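Local atomic coordinates of oxidoreductase (Azotobacter vinelandii, PDB entry 7D5M), a protein that binds NAD and, as a homolog of inositol dehydrogenase in the Gfo/Idh/MocA family, probably catalyses an NAD-dependent oxidation of a sugar or polyol. Residues L149-Q152 and A153-M156; H209-Y212 and L213-V216; E283-D286 and E287-N290. All blocks are in the same frame, centred on the assembly; numbering follows the deposited sequence.

Contact 1: L149-Q152 and A153-M156; sequences LIEQ and ARAM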
# COMPACT_ATOMS: atom_id res chain seq x y z
N LEU A 149 9.04 2.01 -17.50
CA LEU A 149 8.04 0.92 -17.39
C LEU A 149 6.88 1.13 -18.37
O LEU A 149 6.12 0.16 -18.57
CB LEU A 149 7.57 0.77 -15.95
CG LEU A 149 8.60 0.14 -15.02
CD1 LEU A 149 8.11 0.18 -13.59
CD2 LEU A 149 8.92 -1.30 -15.44
N ILE A 150 6.77 2.31 -18.99
CA ILE A 150 5.78 2.51 -20.09
C ILE A 150 6.20 1.63 -21.27
O ILE A 150 5.33 0.93 -21.82
CB ILE A 150 5.62 4.00 -20.47
CG1 ILE A 150 5.27 4.88 -19.27
CG2 ILE A 150 4.59 4.15 -21.57
CD1 ILE A 150 4.06 4.41 -18.48
N GLU A 151 7.50 1.62 -21.61
CA GLU A 151 8.07 0.75 -22.67
C GLU A 151 7.89 -0.72 -22.27
O GLU A 151 7.57 -1.54 -23.15
CB GLU A 151 9.53 1.10 -22.93
CG GLU A 151 10.28 0.04 -23.69
CD GLU A 151 9.79 -0.25 -25.09
OE1 GLU A 151 9.05 0.58 -25.66
OE2 GLU A 151 10.17 -1.30 -25.63
N GLN A 152 8.08 -1.06 -20.99
CA GLN A 152 7.84 -2.45 -20.51
C GLN A 152 6.39 -2.84 -20.83
O GLN A 152 6.17 -3.96 -21.33
CB GLN A 152 8.11 -2.58 -19.01
CG GLN A 152 7.71 -3.94 -18.43
CD GLN A 152 8.57 -5.07 -18.93
OE1 GLN A 152 9.69 -4.87 -19.41
NE2 GLN A 152 8.07 -6.30 -18.80
N ALA A 153 5.43 -1.99 -20.48
CA ALA A 153 3.99 -2.25 -20.71
C ALA A 153 3.74 -2.42 -22.22
O ALA A 153 3.06 -3.39 -22.60
CB ALA A 153 3.16 -1.13 -20.12
N ARG A 154 4.28 -1.53 -23.05
CA ARG A 154 4.13 -1.63 -24.52
C ARG A 154 4.58 -3.02 -24.98
O ARG A 154 3.85 -3.67 -25.75
CB ARG A 154 4.96 -0.58 -25.25
CG ARG A 154 4.79 -0.62 -26.76
CD ARG A 154 5.93 0.04 -27.49
NE ARG A 154 7.15 -0.74 -27.31
CZ ARG A 154 7.41 -1.93 -27.86
NH1 ARG A 154 6.53 -2.52 -28.67
NH2 ARG A 154 8.55 -2.53 -27.60
N ALA A 155 5.77 -3.43 -24.55
CA ALA A 155 6.43 -4.68 -25.00
C ALA A 155 5.61 -5.88 -24.53
O ALA A 155 5.47 -6.85 -25.30
CB ALA A 155 7.85 -4.73 -24.50
N MET A 156 5.10 -5.84 -23.29
CA MET A 156 4.31 -6.97 -22.74
C MET A 156 3.03 -7.14 -23.56
O MET A 156 2.66 -8.28 -23.88
CB MET A 156 3.95 -6.72 -21.27
CG MET A 156 5.14 -6.80 -20.35
SD MET A 156 4.70 -6.16 -18.73
CE MET A 156 3.70 -7.51 -18.11

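Contact 2: H209-Y212 and L213-V216; sequences HPLY and LSEV. With NAD (nicotinamide-adenine-dinucleotide), chain B.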
# COMPACT_ATOMS: atom_id res chain seq x y z
N HIS A 209 -2.58 13.37 -20.96
CA HIS A 209 -1.36 12.67 -20.49
C HIS A 209 -1.56 11.15 -20.50
O HIS A 209 -0.80 10.45 -21.17
CB HIS A 209 -0.91 13.20 -19.13
CG HIS A 209 -0.06 14.42 -19.23
ND1 HIS A 209 1.12 14.45 -19.94
CD2 HIS A 209 -0.21 15.65 -18.68
CE1 HIS A 209 1.68 15.64 -19.81
NE2 HIS A 209 0.87 16.41 -19.05
N PRO A 210 -2.52 10.57 -19.74
CA PRO A 210 -2.71 9.12 -19.76
C PRO A 210 -3.23 8.63 -21.12
O PRO A 210 -2.97 7.51 -21.48
CB PRO A 210 -3.68 8.85 -18.60
CG PRO A 210 -4.39 10.17 -18.39
CD PRO A 210 -3.36 11.23 -18.74
N LEU A 211 -3.94 9.49 -21.87
CA LEU A 211 -4.34 9.16 -23.27
C LEU A 211 -3.08 8.86 -24.08
O LEU A 211 -3.02 7.80 -24.74
CB LEU A 211 -5.12 10.32 -23.90
CG LEU A 211 -5.61 10.02 -25.32
CD1 LEU A 211 -6.86 9.16 -25.29
CD2 LEU A 211 -5.85 11.31 -26.09
N TYR A 212 -2.08 9.72 -24.00
CA TYR A 212 -0.81 9.50 -24.74
C TYR A 212 -0.14 8.21 -24.25
O TYR A 212 0.33 7.42 -25.08
CB TYR A 212 0.16 10.68 -24.68
CG TYR A 212 1.39 10.35 -25.47
CD1 TYR A 212 1.31 10.20 -26.85
CD2 TYR A 212 2.61 10.11 -24.86
CE1 TYR A 212 2.42 9.83 -27.60
CE2 TYR A 212 3.73 9.74 -25.59
CZ TYR A 212 3.63 9.61 -26.97
OH TYR A 212 4.72 9.27 -27.73
N LEU A 213 -0.12 7.95 -22.94
CA LEU A 213 0.43 6.66 -22.44
C LEU A 213 -0.29 5.50 -23.12
O LEU A 213 0.39 4.55 -23.51
CB LEU A 213 0.31 6.59 -20.91
CG LEU A 213 1.09 7.65 -20.15
CD1 LEU A 213 0.93 7.44 -18.66
CD2 LEU A 213 2.57 7.66 -20.53
N SER A 214 -1.62 5.55 -23.29
CA SER A 214 -2.36 4.44 -23.94
C SER A 214 -1.92 4.31 -25.41
O SER A 214 -1.87 3.17 -25.90
CB SER A 214 -3.85 4.59 -23.83
OG SER A 214 -4.32 5.56 -24.75
N GLU A 215 -1.59 5.41 -26.07
CA GLU A 215 -1.15 5.39 -27.49
C GLU A 215 0.25 4.77 -27.60
O GLU A 215 0.51 4.05 -28.58
CB GLU A 215 -1.19 6.79 -28.10
CG GLU A 215 -2.60 7.34 -28.18
CD GLU A 215 -2.74 8.71 -28.81
OE1 GLU A 215 -1.75 9.21 -29.37
OE2 GLU A 215 -3.87 9.26 -28.74
N VAL A 216 1.12 4.99 -26.62
CA VAL A 216 2.44 4.31 -26.59
C VAL A 216 2.22 2.81 -26.39
O VAL A 216 2.90 2.02 -27.07
CB VAL A 216 3.37 4.89 -25.51
CG1 VAL A 216 4.69 4.14 -25.44
CG2 VAL A 216 3.62 6.38 -25.73
PA NAD B . 3.16 29.58 -16.21
O1A NAD B . 2.09 30.63 -16.31
O2A NAD B . 3.56 29.03 -14.88
O5B NAD B . 4.47 30.11 -16.98
C5B NAD B . 4.39 30.92 -18.19
C4B NAD B . 5.76 31.48 -18.46
O4B NAD B . 5.85 31.98 -19.82
C3B NAD B . 6.16 32.67 -17.57
O3B NAD B . 7.56 32.64 -17.33
C2B NAD B . 5.75 33.86 -18.44
O2B NAD B . 6.40 35.07 -18.13
C1B NAD B . 6.21 33.35 -19.80
N9A NAD B . 5.58 33.98 -20.95
C8A NAD B . 4.24 34.21 -21.12
N7A NAD B . 3.95 34.73 -22.28
C5A NAD B . 5.17 34.83 -22.93
C6A NAD B . 5.51 35.29 -24.22
N6A NAD B . 4.62 35.73 -25.11
N1A NAD B . 6.82 35.24 -24.56
C2A NAD B . 7.71 34.79 -23.66
N3A NAD B . 7.49 34.32 -22.43
C4A NAD B . 6.18 34.37 -22.12
O3 NAD B . 2.74 28.31 -17.12
PN NAD B . 3.19 26.75 -16.97
O1N NAD B . 2.31 26.07 -15.96
O2N NAD B . 4.67 26.70 -16.79
O5D NAD B . 2.79 26.17 -18.41
C5D NAD B . 3.37 26.66 -19.62
C4D NAD B . 3.06 25.64 -20.68
O4D NAD B . 3.56 24.35 -20.26
C3D NAD B . 1.56 25.44 -20.93
O3D NAD B . 1.34 25.17 -22.31
C2D NAD B . 1.22 24.22 -20.06
O2D NAD B . 0.10 23.49 -20.52
C1D NAD B . 2.50 23.40 -20.22
N1N NAD B . 2.77 22.44 -19.10
C2N NAD B . 3.04 21.13 -19.40
C3N NAD B . 3.25 20.19 -18.39
C7N NAD B . 3.70 18.81 -18.80
O7N NAD B . 4.11 18.63 -19.95
N7N NAD B . 3.66 17.84 -17.88
C4N NAD B . 3.05 20.58 -17.06
C5N NAD B . 2.75 21.91 -16.77
C6N NAD B . 2.77 22.84 -17.79

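Contact 3: E283-D286 and E287-N290; sequences EWWD and EHPN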
# COMPACT_ATOMS: atom_id res chain seq x y z
N GLU A 283 -1.08 -2.16 -14.60
CA GLU A 283 -1.52 -0.84 -14.09
C GLU A 283 -0.31 -0.04 -13.60
O GLU A 283 0.53 -0.59 -12.88
CB GLU A 283 -2.56 -0.98 -12.99
CG GLU A 283 -3.12 0.36 -12.53
CD GLU A 283 -4.30 0.28 -11.58
OE1 GLU A 283 -5.00 -0.74 -11.59
OE2 GLU A 283 -4.51 1.26 -10.82
N TRP A 284 -0.27 1.22 -13.99
CA TRP A 284 0.84 2.15 -13.68
C TRP A 284 0.25 3.43 -13.09
O TRP A 284 -0.79 3.87 -13.57
CB TRP A 284 1.65 2.43 -14.95
CG TRP A 284 2.87 3.27 -14.74
CD1 TRP A 284 4.10 2.85 -14.34
CD2 TRP A 284 2.98 4.69 -14.95
NE1 TRP A 284 4.96 3.91 -14.27
CE2 TRP A 284 4.32 5.05 -14.65
CE3 TRP A 284 2.09 5.71 -15.33
CZ2 TRP A 284 4.78 6.36 -14.73
CZ3 TRP A 284 2.56 7.01 -15.42
CH2 TRP A 284 3.89 7.33 -15.13
N TRP A 285 0.94 3.99 -12.11
CA TRP A 285 0.52 5.17 -11.32
C TRP A 285 1.71 6.14 -11.28
O TRP A 285 2.80 5.72 -10.84
CB TRP A 285 0.10 4.68 -9.93
CG TRP A 285 -0.27 5.75 -8.96
CD1 TRP A 285 -0.63 7.04 -9.22
CD2 TRP A 285 -0.35 5.58 -7.54
NE1 TRP A 285 -0.93 7.69 -8.05
CE2 TRP A 285 -0.77 6.83 -7.00
CE3 TRP A 285 -0.13 4.51 -6.67
CZ2 TRP A 285 -0.95 7.02 -5.63
CZ3 TRP A 285 -0.30 4.71 -5.32
CH2 TRP A 285 -0.70 5.94 -4.81
N ASP A 286 1.52 7.37 -11.75
CA ASP A 286 2.65 8.31 -11.99
C ASP A 286 3.36 8.65 -10.67
O ASP A 286 4.56 8.99 -10.73
CB ASP A 286 2.18 9.56 -12.73
CG ASP A 286 1.29 10.53 -11.96
OD1 ASP A 286 0.61 10.11 -11.01
OD2 ASP A 286 1.28 11.73 -12.35
N GLU A 287 2.68 8.57 -9.53
CA GLU A 287 3.28 9.00 -8.23
C GLU A 287 4.28 7.93 -7.75
O GLU A 287 5.08 8.23 -6.87
CB GLU A 287 2.19 9.27 -7.20
CG GLU A 287 1.31 10.45 -7.55
CD GLU A 287 0.16 10.63 -6.59
OE1 GLU A 287 0.42 10.87 -5.38
OE2 GLU A 287 -0.99 10.47 -7.03
N HIS A 288 4.17 6.72 -8.28
CA HIS A 288 5.08 5.59 -7.98
C HIS A 288 5.53 5.01 -9.31
O HIS A 288 5.18 3.89 -9.64
CB HIS A 288 4.38 4.63 -7.03
CG HIS A 288 4.03 5.30 -5.75
ND1 HIS A 288 4.99 5.61 -4.81
CD2 HIS A 288 2.87 5.82 -5.30
CE1 HIS A 288 4.42 6.23 -3.80
NE2 HIS A 288 3.12 6.38 -4.07
N PRO A 289 6.34 5.76 -10.08
CA PRO A 289 6.56 5.44 -11.49
C PRO A 289 7.51 4.27 -11.72
O PRO A 289 7.57 3.78 -12.82
CB PRO A 289 7.18 6.74 -12.02
CG PRO A 289 7.97 7.25 -10.85
CD PRO A 289 7.09 6.95 -9.65
N ASN A 290 8.20 3.81 -10.66
CA ASN A 290 9.23 2.75 -10.74
C ASN A 290 8.63 1.36 -10.56
O ASN A 290 9.42 0.41 -10.57
CB ASN A 290 10.34 3.01 -9.72
CG ASN A 290 10.93 4.39 -9.91
OD1 ASN A 290 11.35 4.74 -11.02
ND2 ASN A 290 10.95 5.18 -8.85
O HOH W 1 3.11 2.52 -10.75

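Contact 1: L149-Q152 and A153-M156
The carboxylate of Glu151 and the guanidinium of Arg154 meet in a side-on, two-pronged salt bridge. Arg154 NE donates a hydrogen bond to Glu151 OE1 at 2.8 Å, almost straight at 172°, while Arg154 NH2 reaches Glu151 OE2, also at 2.8 Å. Each oxygen is approached on its syn side. Both acceptors lie close to the guanidinium plane, yet the carboxylate is turned 33° against it, so the two flat groups are not quite coplanar. The side chains run next to each other in the same direction: Glu151 has CG anti to the backbone N (chi1 164°) and then bends at chi2, which carries its acid end along the helix toward Arg154. With two bonds to separate atoms, turning either charged group would probably cost one of them.

This is an i to i+3 ion pair on helix 148-158, which lies against the mixed sheet. The backbone bonds run i to i+4 throughout, as in Met156 N to Gln152 O at 2.9 Å.

On the flank facing strands 291-296 and 301-305, Gln152 meets Met156. Its amide NE2 lies 3.4 Å from Met156 CG and makes a weak hydrogen bond to Met156 SD. The other end of the amide is fixed more firmly, since Gln152 OE1 accepts from the backbone N of His312. Leu292 and Leu304 pack on both of these side chains, whereas Ile150 and Ala153 turn to helix 202-217, where Met217 touches each.

Contact 2: H209-Y212 and L213-V216
Two donors converge on the carbonyl oxygen of Leu211. Ser214 OG binds it at 2.6 Å, in the carbonyl plane and on a lone pair, and Glu215 N reaches the same Leu211 O at 3.1 Å as the regular helical bond. The serine can do this because its OG sits between the backbone N and the carbonyl carbon (chi1 77°), folded back over the preceding turn; its buried hydroxyl thereby finds an acceptor within its own helix. Backbone bonds from Leu213 N to His209 O and from Val216 N to Tyr212 O continue the i to i+4 pattern.

The apolar contact is carried by Tyr212 and Val216, one turn apart. Val216 CG2 lies over one face of the phenol ring, 3.4 Å from Tyr212 CE2 and 3.5 Å from Tyr212 CZ. All this belongs to helix 202-217 of the Gfo/Idh/MocA C-terminal domain, packed on the mixed sheet through Pro210 and Ser214, which touch strand 165-173. Tyr212 also stacks with Tyr142, and an alanine here would probably leave Val216 CG2 without the ring it lies on and Tyr142 without its stacking partner.

The carboxylate of Glu215 meets carbon atoms in this stretch: it extends past Tyr212 at about a right angle, its OE1 4.1 Å from Tyr212 CD1, and its OE2 lies 3.9 Å from Leu211 CD2.

Contact with the cofactor falls to His209, at the opening of this stretch. His209 NE2 comes to 3.3 Å from the carboxamide nitrogen N7N of NAD, while the imidazole also touches Lys115 and meets Tyr144 edge-to-face.

Contact 3: E283-D286 and E287-N290
His288 sets its ring edge against the face of Trp285, an edge-to-face aromatic pair with planes at 67° and His288 CD2 only 3.4 Å from Trp285 CZ3. The two residues are the ends of a type I beta turn, closed by His288 N to Trp285 O, which links strands 280-285 and 291-296 of the mixed sheet. Packing is tight around the Trp285 indole. Glu287 CB makes a CH-pi contact over its five-membered ring on the same face as the histidine, and Trp285 NE1 donates to Glu287 OE2 at 3.0 Å, meeting the carboxylate from above its plane. That oxygen also accepts from Gly270 N. Asp286 OD1 lies 4.3 Å from Glu287 OE2, a closeness of like charges probably eased by the bonds from His269 and Gln271 to Asp286 OD2. Just as snugly, Trp284 lies against Pro289, with Trp284 CZ2 3.6 Å from Pro289 CB and Trp284 NE1 bonded to Pro289 O at 3.0 Å.

The other side is looser. The partly exposed His288 meets His288 of the second subunit, and beneath the turn a water accepts from Trp285 N and lies 2.7 Å from His288 O.

From the N terminus, the chain passes through the parallel Rossmann sheet and then makes contact 1 on helix 148-158, contact 2 on helix 202-217 and contact 3 at the turn after strand 280-285. The three follow in series, none nested in or crossing another; contacts 1 and 2 are helical turns, and contact 3 alone closes a loop between strands. They nevertheless touch in space. Ile150 of contact 1 packs on Leu213 and Val216 of contact 2 and, through CD1, on Trp284 of contact 3, which Leu213 also meets. Two helices are thus joined to one hairpin of the mixed sheet, with the cofactor lying beside the contact 2 helix.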